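Local coordinates for RNA-dependent RNA Polymerase (PDB 6TZ0), which catalyses RNA-templated RNA synthesis for transcription and replication of the segmented double-stranded RNA genome of a cypovirus, at residues Val158-Thr163 with Ala216-Ile221; Ser255-Ala260 with Leu726-Thr731; Ala334-Thr339 with Ala736-Leu741; Ser740-Glu745 with Lys778-Phe783. All coordinates share one frame; numbering follows the deposited sequence.

Contact 1: Val158-Thr163 with Ala216-Ile221; sequences VWYQTT and AIMSGI
A single methyl group, Met218 CE, packs against two consecutive aromatic residues, Trp159 and Tyr160, where helix 145-160 runs out beside helix 206-218. The methionine chain is bent at its last two torsions (chi2 -78°, chi3 100°), which turns its end back toward the other helix. CE lies 3.6 Å from Trp159 CB and 3.9 Å from Trp159 CG, at the root of the indole. It approaches the Tyr160 ring obliquely, 4.0 Å from CE2. The sulfur belongs to a Met-aromatic contact, with Met218 SD 5.3 Å from the centroid of the five-membered ring of Trp159. Farther along the phenol, Tyr160 OH touches the branch methyl Ile217 CG2 at 3.9 Å. Within the segment, Trp159 CD1 sits over one face of the Tyr160 ring, toward its rim. Trp159 also makes a cation-pi contact with Arg16, and Tyr160 meets His224 edge-to-face. Both helices end here: Gln161 takes positive phi after the first, and Gly220 closes the second in a Schellman motif, with Gly220 N bonded to Ile217 O. The arrangement is apolar helix-end packing within the N-terminal region of the cypovirus polymerase, away from the ATP, UTP and magnesium sites.

Contact 2: Ser255-Ala260 with Leu726-Thr731; sequences SWYQEA and LVVNGT
Tyr257, in the opening turn of helix 257-264, faces a beta hairpin with a two-residue turn, Asn729-Gly730, close to type I', with positive phi at both positions and closed by Val728 N bonding to Thr731 O at 2.8 Å. One aromatic side chain carries the helix side of the contact. Its CG stands between the backbone N and the carbonyl carbon (chi1 75°), and the phenol extends from there to the hairpin. Tyr257 OH lies 3.8 Å from Leu726 CD1, the two side chains arriving from opposite directions. The other branch of the leucine, CD2, is 4.4 Å from Tyr257 CZ and approaches the ring at a slant. Val728, two residues on, is directed to the same side as Leu726; its CG2 is 4.5 Å from Tyr257 CE2, a looser touch. Tyr332 also meets the Tyr257 ring, their planes inclined by about 50°, so helix 325-339 packs on this tyrosine too. The Leu726 side chain is about 12 Å from that of Asp681, seen to bind magnesium in this polymerase, though no ion is bound here. Such a hairpin, following the catalytic palm strands, is consistent with motif E of viral RNA-dependent RNA polymerases.

Contact 3: Ala334-Thr339 with Ala736-Leu741; sequences ACRAMT and ADRISL
This is a mostly buried contact of charged side chains with a helix turn: the last turn of helix 325-339, with Arg336 and Ala337, meets the loop residues Asp737 and Arg738 that follow strand 732-733. The Asp737 carboxylate reaches the helix through a side chain extended with CG anti to the backbone N (chi1 -153°). Its OD2 is placed 3.3 Å from Ala337 CA and 2.9 Å from Arg336 O. The latter two atoms are both acceptors, so this is not a hydrogen bond, and both short distances are doubtful at this resolution. Ala337 CB adds a lighter touch, 4.3 Å from Asp737 OD2. The two arginines meet beyond it. Both chains are bent at chi2 and chi3, and Arg336 NH2 comes within 4.1 Å of Arg738 CG while lying at the edge of the other guanidinium. The planes are 29° apart, and the two NH2 atoms are separated by 4.3 Å. These like charges would probably disfavour the pairing on its own; Arg336 has Tyr332 OH as a hydrogen-bond partner at NH1 and Phe735 for a cation-pi contact, while Arg738 NH2 bonds weakly to Gln724. Inside the helix, Cys335 O accepts both Thr339 N and Thr339 OG1. With the Arg738 side chain about 9 Å from that of Asp681, the contact lies near the aspartates Asp681 and Asp547, seen to bind magnesium in this polymerase, with no ion bound here.

Contact 4: Ser740-Glu745 with Lys778-Phe783; sequences SLWTRE and KMLGFF
Leu780, on helix 774-786, is the one residue of its segment to bear on the loop, where one of its methyls meets Leu741 and the other Trp742. Its CG is anti to the backbone N (chi1 -177°), which carries the branch point toward the loop, where chi2 (62°) spreads the two methyls. CD2 meets Leu741 CD1 at 4.2 Å, while CD1 lies 4.1 Å from Trp742 CZ2, at the edge of the indole and near its plane. Within the loop, Leu741 CB stands 3.8 Å over one face of the indole, toward its rim. This is the tight part, buried and apolar. The indole nitrogen is satisfied separately, Trp742 NE1 bonding to Thr215 OG1 on helix 206-218. On both flanks of the pair polar groups take over: the buried hydroxyls Ser740 OG and Thr743 OG1 hydrogen-bond to each other at 2.7 Å. On the looser side, Arg744 and Glu745, both partly exposed, lead off from the helix, and Arg744 forms a salt bridge with Glu759. The Trp742 side chain is about 8 Å from that of Arg147, an ATP-binding residue of this polymerase, though no ATP is bound here. The chemistry implies a contact held by van der Waals packing alone, with the indole's orientation probably fixed in part by its hydrogen bond to Thr215.

Overall arrangement
Contacts 3 and 4 lie nearest the centre of the chain, their own centres 16 and 14 Å from it, and share Ser740 and Leu741 on one loop. Contacts 1 and 2 are farther out, at 26 and 25 Å; yet contact 2 is buried like contacts 3 and 4, and contact 1 only partly so. Contact 1 touches both inner contacts: Ile221 and Ala216 pack on Ala334 and Ala337 of contact 3, and Val158 and Trp159 on Phe783 and Met779 of contact 4. Trp256 links contact 2 to Cys335 of contact 3, whereas contacts 2 and 4 stay about 17 Å apart at their nearest atoms. Contacts 1, 2 and 4 are apolar, and contact 3 alone brings charged side chains together.

Contact 1: Val158-Thr163 with Ala216-Ile221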
loop_
_atom_site.group_PDB
_atom_site.type_symbol
_atom_site.label_atom_id
_atom_site.label_comp_id
_atom_site.label_asym_id
_atom_site.label_seq_id
_atom_site.Cartn_x
_atom_site.Cartn_y
_atom_site.Cartn_z
ATOM N N VAL A 158 24.094 22.186 -27.626
ATOM C CA VAL A 158 25.294 21.453 -28.021
ATOM C C VAL A 158 24.954 20.375 -29.049
ATOM O O VAL A 158 25.739 20.113 -29.969
ATOM C CB VAL A 158 25.998 20.893 -26.773
ATOM C CG1 VAL A 158 27.173 20.002 -27.123
ATOM C CG2 VAL A 158 26.491 22.043 -25.944
ATOM N N TRP A 159 23.758 19.783 -28.959
ATOM C CA TRP A 159 23.383 18.781 -29.952
ATOM C C TRP A 159 23.125 19.412 -31.315
ATOM O O TRP A 159 23.672 18.958 -32.326
ATOM C CB TRP A 159 22.151 18.005 -29.501
ATOM C CG TRP A 159 21.817 16.843 -30.403
ATOM C CD1 TRP A 159 20.991 16.859 -31.486
ATOM C CD2 TRP A 159 22.265 15.490 -30.265
ATOM N NE1 TRP A 159 20.927 15.617 -32.052
ATOM C CE2 TRP A 159 21.696 14.755 -31.319
ATOM C CE3 TRP A 159 23.104 14.832 -29.364
ATOM C CZ2 TRP A 159 21.935 13.398 -31.493
ATOM C CZ3 TRP A 159 23.338 13.489 -29.538
ATOM C CH2 TRP A 159 22.756 12.785 -30.592
ATOM N N TYR A 160 22.303 20.457 -31.374
ATOM C CA TYR A 160 21.923 21.004 -32.671
ATOM C C TYR A 160 22.848 22.098 -33.181
ATOM O O TYR A 160 22.610 22.610 -34.279
ATOM C CB TYR A 160 20.485 21.515 -32.616
ATOM C CG TYR A 160 19.490 20.390 -32.609
ATOM C CD1 TYR A 160 19.065 19.818 -33.797
ATOM C CD2 TYR A 160 19.022 19.860 -31.419
ATOM C CE1 TYR A 160 18.171 18.779 -33.802
ATOM C CE2 TYR A 160 18.129 18.814 -31.414
ATOM C CZ TYR A 160 17.711 18.278 -32.611
ATOM O OH TYR A 160 16.819 17.238 -32.612
ATOM N N GLN A 161 23.852 22.501 -32.393
ATOM C CA GLN A 161 24.930 23.436 -32.753
ATOM C C GLN A 161 24.444 24.847 -33.086
ATOM O O GLN A 161 25.253 25.707 -33.440
ATOM C CB GLN A 161 25.786 22.910 -33.909
ATOM C CG GLN A 161 26.561 21.660 -33.594
ATOM C CD GLN A 161 27.440 21.232 -34.747
ATOM O OE1 GLN A 161 27.519 21.911 -35.767
ATOM N NE2 GLN A 161 28.075 20.079 -34.608
ATOM N N THR A 162 23.144 25.113 -32.990
ATOM C CA THR A 162 22.567 26.412 -33.280
ATOM C C THR A 162 21.653 26.782 -32.130
ATOM O O THR A 162 21.321 25.948 -31.285
ATOM C CB THR A 162 21.750 26.441 -34.581
ATOM O OG1 THR A 162 20.612 25.584 -34.447
ATOM C CG2 THR A 162 22.580 26.000 -35.778
ATOM N N THR A 163 21.240 28.039 -32.110
ATOM C CA THR A 163 20.387 28.525 -31.043
ATOM C C THR A 163 18.991 28.914 -31.520
ATOM O O THR A 163 18.181 29.362 -30.706
ATOM C CB THR A 163 21.069 29.706 -30.344
ATOM O OG1 THR A 163 20.331 30.066 -29.175
ATOM C CG2 THR A 163 21.164 30.902 -31.273
ATOM N N ALA A 216 11.868 15.249 -24.617
ATOM C CA ALA A 216 11.260 14.521 -25.725
ATOM C C ALA A 216 11.945 14.814 -27.052
ATOM O O ALA A 216 12.016 13.931 -27.912
ATOM C CB ALA A 216 9.775 14.855 -25.815
ATOM N N ILE A 217 12.437 16.041 -27.245
ATOM C CA ILE A 217 13.214 16.340 -28.447
ATOM C C ILE A 217 14.557 15.618 -28.411
ATOM O O ILE A 217 14.994 15.046 -29.417
ATOM C CB ILE A 217 13.399 17.856 -28.611
ATOM C CG1 ILE A 217 12.065 18.548 -28.812
ATOM C CG2 ILE A 217 14.258 18.170 -29.813
ATOM C CD1 ILE A 217 12.192 20.030 -28.697
ATOM N N MET A 218 15.222 15.616 -27.249
ATOM C CA MET A 218 16.479 14.881 -27.086
ATOM C C MET A 218 16.299 13.379 -27.271
ATOM O O MET A 218 17.237 12.684 -27.673
ATOM C CB MET A 218 17.067 15.171 -25.705
ATOM C CG MET A 218 17.727 16.530 -25.543
ATOM S SD MET A 218 19.370 16.605 -26.276
ATOM C CE MET A 218 19.012 17.425 -27.809
ATOM N N SER A 219 15.104 12.872 -26.997
ATOM C CA SER A 219 14.768 11.470 -27.160
ATOM C C SER A 219 14.571 11.058 -28.613
ATOM O O SER A 219 14.597 9.862 -28.907
ATOM C CB SER A 219 13.496 11.183 -26.374
ATOM O OG SER A 219 13.729 11.336 -24.987
ATOM N N GLY A 220 14.363 12.002 -29.519
ATOM C CA GLY A 220 13.983 11.656 -30.867
ATOM C C GLY A 220 12.509 11.398 -31.055
ATOM O O GLY A 220 12.104 10.957 -32.134
ATOM N N ILE A 221 11.696 11.655 -30.035
ATOM C CA ILE A 221 10.259 11.427 -30.128
ATOM C C ILE A 221 9.566 12.612 -30.785
ATOM O O ILE A 221 8.746 12.449 -31.694
ATOM C CB ILE A 221 9.698 11.135 -28.727
ATOM C CG1 ILE A 221 10.297 9.834 -28.197
ATOM C CG2 ILE A 221 8.185 11.078 -28.740
ATOM C CD1 ILE A 221 10.074 9.616 -26.742
#

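Contact 2: Ser255-Ala260 with Leu726-Thr731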
loop_
_atom_site.group_PDB
_atom_site.type_symbol
_atom_site.label_atom_id
_atom_site.label_comp_id
_atom_site.label_asym_id
_atom_site.label_seq_id
_atom_site.Cartn_x
_atom_site.Cartn_y
_atom_site.Cartn_z
ATOM N N SER A 255 -6.227 7.205 -27.840
ATOM C CA SER A 255 -6.942 6.006 -28.264
ATOM C C SER A 255 -7.205 5.935 -29.770
ATOM O O SER A 255 -7.900 5.018 -30.216
ATOM C CB SER A 255 -8.265 5.906 -27.504
ATOM O OG SER A 255 -9.128 6.974 -27.840
ATOM N N TRP A 256 -6.667 6.863 -30.558
ATOM C CA TRP A 256 -6.817 6.861 -32.008
ATOM C C TRP A 256 -5.958 5.811 -32.700
ATOM O O TRP A 256 -6.171 5.552 -33.895
ATOM C CB TRP A 256 -6.461 8.249 -32.553
ATOM C CG TRP A 256 -5.080 8.666 -32.149
ATOM C CD1 TRP A 256 -4.735 9.346 -31.027
ATOM C CD2 TRP A 256 -3.859 8.395 -32.844
ATOM N NE1 TRP A 256 -3.381 9.522 -30.978
ATOM C CE2 TRP A 256 -2.819 8.942 -32.083
ATOM C CE3 TRP A 256 -3.546 7.740 -34.038
ATOM C CZ2 TRP A 256 -1.492 8.859 -32.473
ATOM C CZ3 TRP A 256 -2.232 7.656 -34.420
ATOM C CH2 TRP A 256 -1.220 8.214 -33.642
ATOM N N TYR A 257 -4.978 5.226 -31.998
ATOM C CA TYR A 257 -3.964 4.415 -32.665
ATOM C C TYR A 257 -4.532 3.107 -33.174
ATOM O O TYR A 257 -4.000 2.545 -34.134
ATOM C CB TYR A 257 -2.782 4.142 -31.729
ATOM C CG TYR A 257 -3.031 3.122 -30.642
ATOM C CD1 TYR A 257 -3.671 3.477 -29.468
ATOM C CD2 TYR A 257 -2.562 1.816 -30.765
ATOM C CE1 TYR A 257 -3.881 2.556 -28.469
ATOM C CE2 TYR A 257 -2.770 0.890 -29.770
ATOM C CZ TYR A 257 -3.430 1.267 -28.624
ATOM O OH TYR A 257 -3.636 0.349 -27.625
ATOM N N GLN A 258 -5.620 2.638 -32.572
ATOM C CA GLN A 258 -6.278 1.432 -33.043
ATOM C C GLN A 258 -6.934 1.664 -34.399
ATOM O O GLN A 258 -6.834 0.820 -35.295
ATOM C CB GLN A 258 -7.289 0.985 -31.994
ATOM C CG GLN A 258 -7.868 -0.378 -32.187
ATOM C CD GLN A 258 -8.723 -0.772 -31.018
ATOM O OE1 GLN A 258 -8.960 0.027 -30.119
ATOM N NE2 GLN A 258 -9.163 -2.011 -30.999
ATOM N N GLU A 259 -7.553 2.831 -34.588
ATOM C CA GLU A 259 -8.100 3.184 -35.894
ATOM C C GLU A 259 -7.006 3.428 -36.922
ATOM O O GLU A 259 -7.164 3.064 -38.095
ATOM C CB GLU A 259 -8.987 4.417 -35.767
ATOM C CG GLU A 259 -9.683 4.816 -37.043
ATOM C CD GLU A 259 -10.550 6.031 -36.863
ATOM O OE1 GLU A 259 -10.622 6.541 -35.728
ATOM O OE2 GLU A 259 -11.153 6.485 -37.856
ATOM N N ALA A 260 -5.894 4.033 -36.499
ATOM C CA ALA A 260 -4.771 4.238 -37.411
ATOM C C ALA A 260 -4.184 2.911 -37.884
ATOM O O ALA A 260 -3.930 2.724 -39.081
ATOM C CB ALA A 260 -3.696 5.082 -36.735
ATOM N N LEU A 726 2.580 -1.851 -23.127
ATOM C CA LEU A 726 1.779 -2.077 -24.319
ATOM C C LEU A 726 2.532 -2.977 -25.286
ATOM O O LEU A 726 3.692 -2.714 -25.609
ATOM C CB LEU A 726 1.432 -0.750 -24.992
ATOM C CG LEU A 726 0.697 -0.777 -26.327
ATOM C CD1 LEU A 726 -0.616 -1.476 -26.209
ATOM C CD2 LEU A 726 0.483 0.630 -26.827
ATOM N N VAL A 727 1.868 -4.033 -25.742
ATOM C CA VAL A 727 2.399 -4.924 -26.764
ATOM C C VAL A 727 1.463 -4.871 -27.960
ATOM O O VAL A 727 0.249 -5.037 -27.810
ATOM C CB VAL A 727 2.555 -6.365 -26.246
ATOM C CG1 VAL A 727 2.986 -7.292 -27.363
ATOM C CG2 VAL A 727 3.558 -6.412 -25.108
ATOM N N VAL A 728 2.021 -4.596 -29.137
ATOM C CA VAL A 728 1.266 -4.520 -30.387
ATOM C C VAL A 728 1.990 -5.402 -31.395
ATOM O O VAL A 728 3.026 -5.003 -31.929
ATOM C CB VAL A 728 1.143 -3.085 -30.917
ATOM C CG1 VAL A 728 0.358 -3.068 -32.192
ATOM C CG2 VAL A 728 0.490 -2.173 -29.905
ATOM N N ASN A 729 1.444 -6.593 -31.661
ATOM C CA ASN A 729 1.902 -7.525 -32.704
ATOM C C ASN A 729 3.352 -7.970 -32.510
ATOM O O ASN A 729 4.182 -7.870 -33.409
ATOM C CB ASN A 729 1.700 -6.938 -34.103
ATOM C CG ASN A 729 0.275 -6.990 -34.545
ATOM O OD1 ASN A 729 -0.403 -7.989 -34.348
ATOM N ND2 ASN A 729 -0.192 -5.918 -35.169
ATOM N N GLY A 730 3.638 -8.498 -31.325
ATOM C CA GLY A 730 4.976 -8.979 -31.044
ATOM C C GLY A 730 5.994 -7.889 -30.818
ATOM O O GLY A 730 7.193 -8.138 -30.936
ATOM N N THR A 731 5.544 -6.691 -30.462
ATOM C CA THR A 731 6.382 -5.503 -30.397
ATOM C C THR A 731 6.017 -4.683 -29.169
ATOM O O THR A 731 4.841 -4.386 -28.947
ATOM C CB THR A 731 6.217 -4.677 -31.679
ATOM O OG1 THR A 731 6.887 -5.320 -32.771
ATOM C CG2 THR A 731 6.686 -3.258 -31.510
#

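Contact 3: Ala334-Thr339 with Ala736-Leu741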
loop_
_atom_site.group_PDB
_atom_site.type_symbol
_atom_site.label_atom_id
_atom_site.label_comp_id
_atom_site.label_asym_id
_atom_site.label_seq_id
_atom_site.Cartn_x
_atom_site.Cartn_y
_atom_site.Cartn_z
ATOM N N ALA A 334 4.695 10.254 -30.139
ATOM C CA ALA A 334 4.586 11.708 -30.209
ATOM C C ALA A 334 3.358 12.216 -29.460
ATOM O O ALA A 334 3.448 13.193 -28.716
ATOM C CB ALA A 334 4.557 12.168 -31.664
ATOM N N CYS A 335 2.212 11.551 -29.610
ATOM C CA CYS A 335 1.024 11.982 -28.873
ATOM C C CYS A 335 1.122 11.687 -27.377
ATOM O O CYS A 335 0.497 12.389 -26.573
ATOM C CB CYS A 335 -0.226 11.343 -29.460
ATOM S SG CYS A 335 -0.638 11.979 -31.085
ATOM N N ARG A 336 1.891 10.665 -26.984
ATOM C CA ARG A 336 2.190 10.469 -25.566
ATOM C C ARG A 336 3.013 11.625 -25.021
ATOM O O ARG A 336 2.802 12.065 -23.887
ATOM C CB ARG A 336 2.935 9.147 -25.335
ATOM C CG ARG A 336 2.133 7.899 -25.627
ATOM C CD ARG A 336 0.952 7.856 -24.726
ATOM N NE ARG A 336 1.311 7.636 -23.330
ATOM C CZ ARG A 336 1.148 6.482 -22.702
ATOM N NH1 ARG A 336 0.571 5.473 -23.328
ATOM N NH2 ARG A 336 1.504 6.359 -21.436
ATOM N N ALA A 337 3.956 12.130 -25.817
ATOM C CA ALA A 337 4.705 13.311 -25.402
ATOM C C ALA A 337 3.848 14.571 -25.435
ATOM O O ALA A 337 4.125 15.526 -24.706
ATOM C CB ALA A 337 5.935 13.487 -26.285
ATOM N N MET A 338 2.816 14.598 -26.276
ATOM C CA MET A 338 1.982 15.789 -26.393
ATOM C C MET A 338 0.899 15.865 -25.329
ATOM O O MET A 338 0.443 16.965 -25.011
ATOM C CB MET A 338 1.335 15.856 -27.772
ATOM C CG MET A 338 2.300 16.201 -28.873
ATOM S SD MET A 338 1.577 16.186 -30.514
ATOM C CE MET A 338 3.045 16.467 -31.486
ATOM N N THR A 339 0.453 14.739 -24.785
ATOM C CA THR A 339 -0.604 14.777 -23.780
ATOM C C THR A 339 -0.101 14.624 -22.351
ATOM O O THR A 339 -0.703 15.180 -21.432
ATOM C CB THR A 339 -1.653 13.699 -24.067
ATOM O OG1 THR A 339 -1.009 12.431 -24.212
ATOM C CG2 THR A 339 -2.434 14.018 -25.322
ATOM N N ALA A 736 7.754 6.329 -22.604
ATOM C CA ALA A 736 8.864 7.137 -22.119
ATOM C C ALA A 736 8.414 8.348 -21.323
ATOM O O ALA A 736 9.224 8.927 -20.592
ATOM C CB ALA A 736 9.734 7.610 -23.280
ATOM N N ASP A 737 7.156 8.747 -21.438
ATOM C CA ASP A 737 6.682 9.935 -20.755
ATOM C C ASP A 737 6.073 9.603 -19.398
ATOM O O ASP A 737 5.368 10.431 -18.816
ATOM C CB ASP A 737 5.690 10.676 -21.648
ATOM C CG ASP A 737 5.644 12.164 -21.360
ATOM O OD1 ASP A 737 6.323 12.620 -20.417
ATOM O OD2 ASP A 737 4.959 12.888 -22.103
ATOM N N ARG A 738 6.335 8.408 -18.885
ATOM C CA ARG A 738 5.968 8.028 -17.532
ATOM C C ARG A 738 7.142 8.123 -16.576
ATOM O O ARG A 738 6.974 7.876 -15.378
ATOM C CB ARG A 738 5.408 6.608 -17.530
ATOM C CG ARG A 738 4.171 6.460 -18.376
ATOM C CD ARG A 738 3.034 7.228 -17.764
ATOM N NE ARG A 738 2.690 6.692 -16.455
ATOM C CZ ARG A 738 1.761 5.766 -16.255
ATOM N NH1 ARG A 738 1.511 5.327 -15.028
ATOM N NH2 ARG A 738 1.059 5.303 -17.279
ATOM N N ILE A 739 8.321 8.467 -17.081
ATOM C CA ILE A 739 9.526 8.628 -16.280
ATOM C C ILE A 739 9.906 10.096 -16.314
ATOM O O ILE A 739 10.127 10.661 -17.390
ATOM C CB ILE A 739 10.665 7.753 -16.808
ATOM C CG1 ILE A 739 10.268 6.288 -16.704
ATOM C CG2 ILE A 739 11.948 8.034 -16.049
ATOM C CD1 ILE A 739 11.133 5.402 -17.501
ATOM N N SER A 740 9.989 10.713 -15.143
ATOM C CA SER A 740 10.271 12.137 -15.029
ATOM C C SER A 740 11.691 12.309 -14.524
ATOM O O SER A 740 11.996 11.966 -13.378
ATOM C CB SER A 740 9.284 12.820 -14.094
ATOM O OG SER A 740 9.522 14.212 -14.056
ATOM N N LEU A 741 12.551 12.854 -15.372
ATOM C CA LEU A 741 13.913 13.162 -14.975
ATOM C C LEU A 741 14.014 14.426 -14.136
ATOM O O LEU A 741 15.115 14.761 -13.692
ATOM C CB LEU A 741 14.797 13.312 -16.214
ATOM C CG LEU A 741 15.013 12.103 -17.118
ATOM C CD1 LEU A 741 15.807 12.505 -18.344
ATOM C CD2 LEU A 741 15.721 11.002 -16.368
#

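Contact 4: Ser740-Glu745 with Lys778-Phe783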
loop_
_atom_site.group_PDB
_atom_site.type_symbol
_atom_site.label_atom_id
_atom_site.label_comp_id
_atom_site.label_asym_id
_atom_site.label_seq_id
_atom_site.Cartn_x
_atom_site.Cartn_y
_atom_site.Cartn_z
ATOM N N SER A 740 9.989 10.713 -15.143
ATOM C CA SER A 740 10.271 12.137 -15.029
ATOM C C SER A 740 11.691 12.309 -14.524
ATOM O O SER A 740 11.996 11.966 -13.378
ATOM C CB SER A 740 9.284 12.820 -14.094
ATOM O OG SER A 740 9.522 14.212 -14.056
ATOM N N LEU A 741 12.551 12.854 -15.372
ATOM C CA LEU A 741 13.913 13.162 -14.975
ATOM C C LEU A 741 14.014 14.426 -14.136
ATOM O O LEU A 741 15.115 14.761 -13.692
ATOM C CB LEU A 741 14.797 13.312 -16.214
ATOM C CG LEU A 741 15.013 12.103 -17.118
ATOM C CD1 LEU A 741 15.807 12.505 -18.344
ATOM C CD2 LEU A 741 15.721 11.002 -16.368
ATOM N N TRP A 742 12.913 15.142 -13.908
ATOM C CA TRP A 742 12.996 16.500 -13.395
ATOM C C TRP A 742 12.123 16.781 -12.180
ATOM O O TRP A 742 12.432 17.722 -11.441
ATOM C CB TRP A 742 12.642 17.500 -14.507
ATOM C CG TRP A 742 13.446 17.268 -15.759
ATOM C CD1 TRP A 742 12.989 16.747 -16.938
ATOM C CD2 TRP A 742 14.852 17.449 -15.920
ATOM N NE1 TRP A 742 14.020 16.641 -17.838
ATOM C CE2 TRP A 742 15.175 17.066 -17.235
ATOM C CE3 TRP A 742 15.863 17.925 -15.088
ATOM C CZ2 TRP A 742 16.468 17.135 -17.728
ATOM C CZ3 TRP A 742 17.146 17.995 -15.580
ATOM C CH2 TRP A 742 17.438 17.605 -16.889
ATOM N N THR A 743 11.060 16.020 -11.941
ATOM C CA THR A 743 10.170 16.259 -10.813
ATOM C C THR A 743 10.221 15.086 -9.840
ATOM O O THR A 743 10.769 14.028 -10.143
ATOM C CB THR A 743 8.733 16.501 -11.287
ATOM O OG1 THR A 743 8.243 15.327 -11.938
ATOM C CG2 THR A 743 8.680 17.651 -12.269
ATOM N N ARG A 744 9.642 15.290 -8.654
ATOM C CA ARG A 744 9.600 14.265 -7.617
ATOM C C ARG A 744 8.216 14.178 -6.995
ATOM O O ARG A 744 7.321 14.975 -7.282
ATOM C CB ARG A 744 10.601 14.521 -6.492
ATOM C CG ARG A 744 12.021 14.338 -6.874
ATOM C CD ARG A 744 12.928 14.583 -5.696
ATOM N NE ARG A 744 12.757 13.566 -4.669
ATOM C CZ ARG A 744 13.413 12.412 -4.656
ATOM N NH1 ARG A 744 14.281 12.134 -5.615
ATOM N NH2 ARG A 744 13.202 11.535 -3.685
ATOM N N GLU A 745 8.057 13.176 -6.127
ATOM C CA GLU A 745 6.863 13.085 -5.297
ATOM C C GLU A 745 6.983 13.976 -4.072
ATOM O O GLU A 745 6.030 14.671 -3.703
ATOM C CB GLU A 745 6.617 11.633 -4.888
ATOM C CG GLU A 745 5.401 11.440 -4.000
ATOM C CD GLU A 745 5.126 9.989 -3.672
ATOM O OE1 GLU A 745 5.900 9.117 -4.121
ATOM O OE2 GLU A 745 4.129 9.722 -2.967
ATOM N N LYS A 778 21.862 10.445 -23.591
ATOM C CA LYS A 778 23.157 10.428 -22.912
ATOM C C LYS A 778 23.718 11.838 -22.764
ATOM O O LYS A 778 24.282 12.186 -21.718
ATOM C CB LYS A 778 24.150 9.531 -23.653
ATOM C CG LYS A 778 25.459 9.331 -22.889
ATOM C CD LYS A 778 26.297 8.189 -23.445
ATOM C CE LYS A 778 27.116 8.583 -24.655
ATOM N NZ LYS A 778 28.284 9.400 -24.245
ATOM N N MET A 779 23.546 12.671 -23.791
ATOM C CA MET A 779 24.003 14.056 -23.694
ATOM C C MET A 779 23.194 14.844 -22.668
ATOM O O MET A 779 23.747 15.671 -21.930
ATOM C CB MET A 779 23.943 14.729 -25.063
ATOM C CG MET A 779 24.554 16.111 -25.086
ATOM S SD MET A 779 24.671 16.800 -26.733
ATOM C CE MET A 779 26.007 15.810 -27.380
ATOM N N LEU A 780 21.890 14.571 -22.585
ATOM C CA LEU A 780 21.033 15.245 -21.616
ATOM C C LEU A 780 21.406 14.871 -20.188
ATOM O O LEU A 780 21.451 15.737 -19.305
ATOM C CB LEU A 780 19.577 14.896 -21.901
ATOM C CG LEU A 780 18.511 15.562 -21.052
ATOM C CD1 LEU A 780 18.564 17.053 -21.253
ATOM C CD2 LEU A 780 17.173 15.029 -21.458
ATOM N N GLY A 781 21.696 13.591 -19.946
ATOM C CA GLY A 781 22.170 13.186 -18.634
ATOM C C GLY A 781 23.540 13.737 -18.285
ATOM O O GLY A 781 23.798 14.067 -17.120
ATOM N N PHE A 782 24.429 13.857 -19.280
ATOM C CA PHE A 782 25.725 14.491 -19.045
ATOM C C PHE A 782 25.574 15.949 -18.640
ATOM O O PHE A 782 26.262 16.417 -17.730
ATOM C CB PHE A 782 26.608 14.386 -20.285
ATOM C CG PHE A 782 27.875 15.195 -20.196
ATOM C CD1 PHE A 782 28.912 14.804 -19.371
ATOM C CD2 PHE A 782 28.026 16.346 -20.953
ATOM C CE1 PHE A 782 30.073 15.553 -19.296
ATOM C CE2 PHE A 782 29.177 17.093 -20.881
ATOM C CZ PHE A 782 30.203 16.696 -20.053
ATOM N N PHE A 783 24.668 16.682 -19.287
ATOM C CA PHE A 783 24.521 18.085 -18.910
ATOM C C PHE A 783 23.752 18.270 -17.611
ATOM O O PHE A 783 24.005 19.243 -16.890
ATOM C CB PHE A 783 23.884 18.890 -20.032
ATOM C CG PHE A 783 24.852 19.269 -21.093
ATOM C CD1 PHE A 783 25.819 20.218 -20.834
ATOM C CD2 PHE A 783 24.799 18.696 -22.345
ATOM C CE1 PHE A 783 26.723 20.578 -21.794
ATOM C CE2 PHE A 783 25.698 19.061 -23.313
ATOM C CZ PHE A 783 26.661 20.000 -23.032
#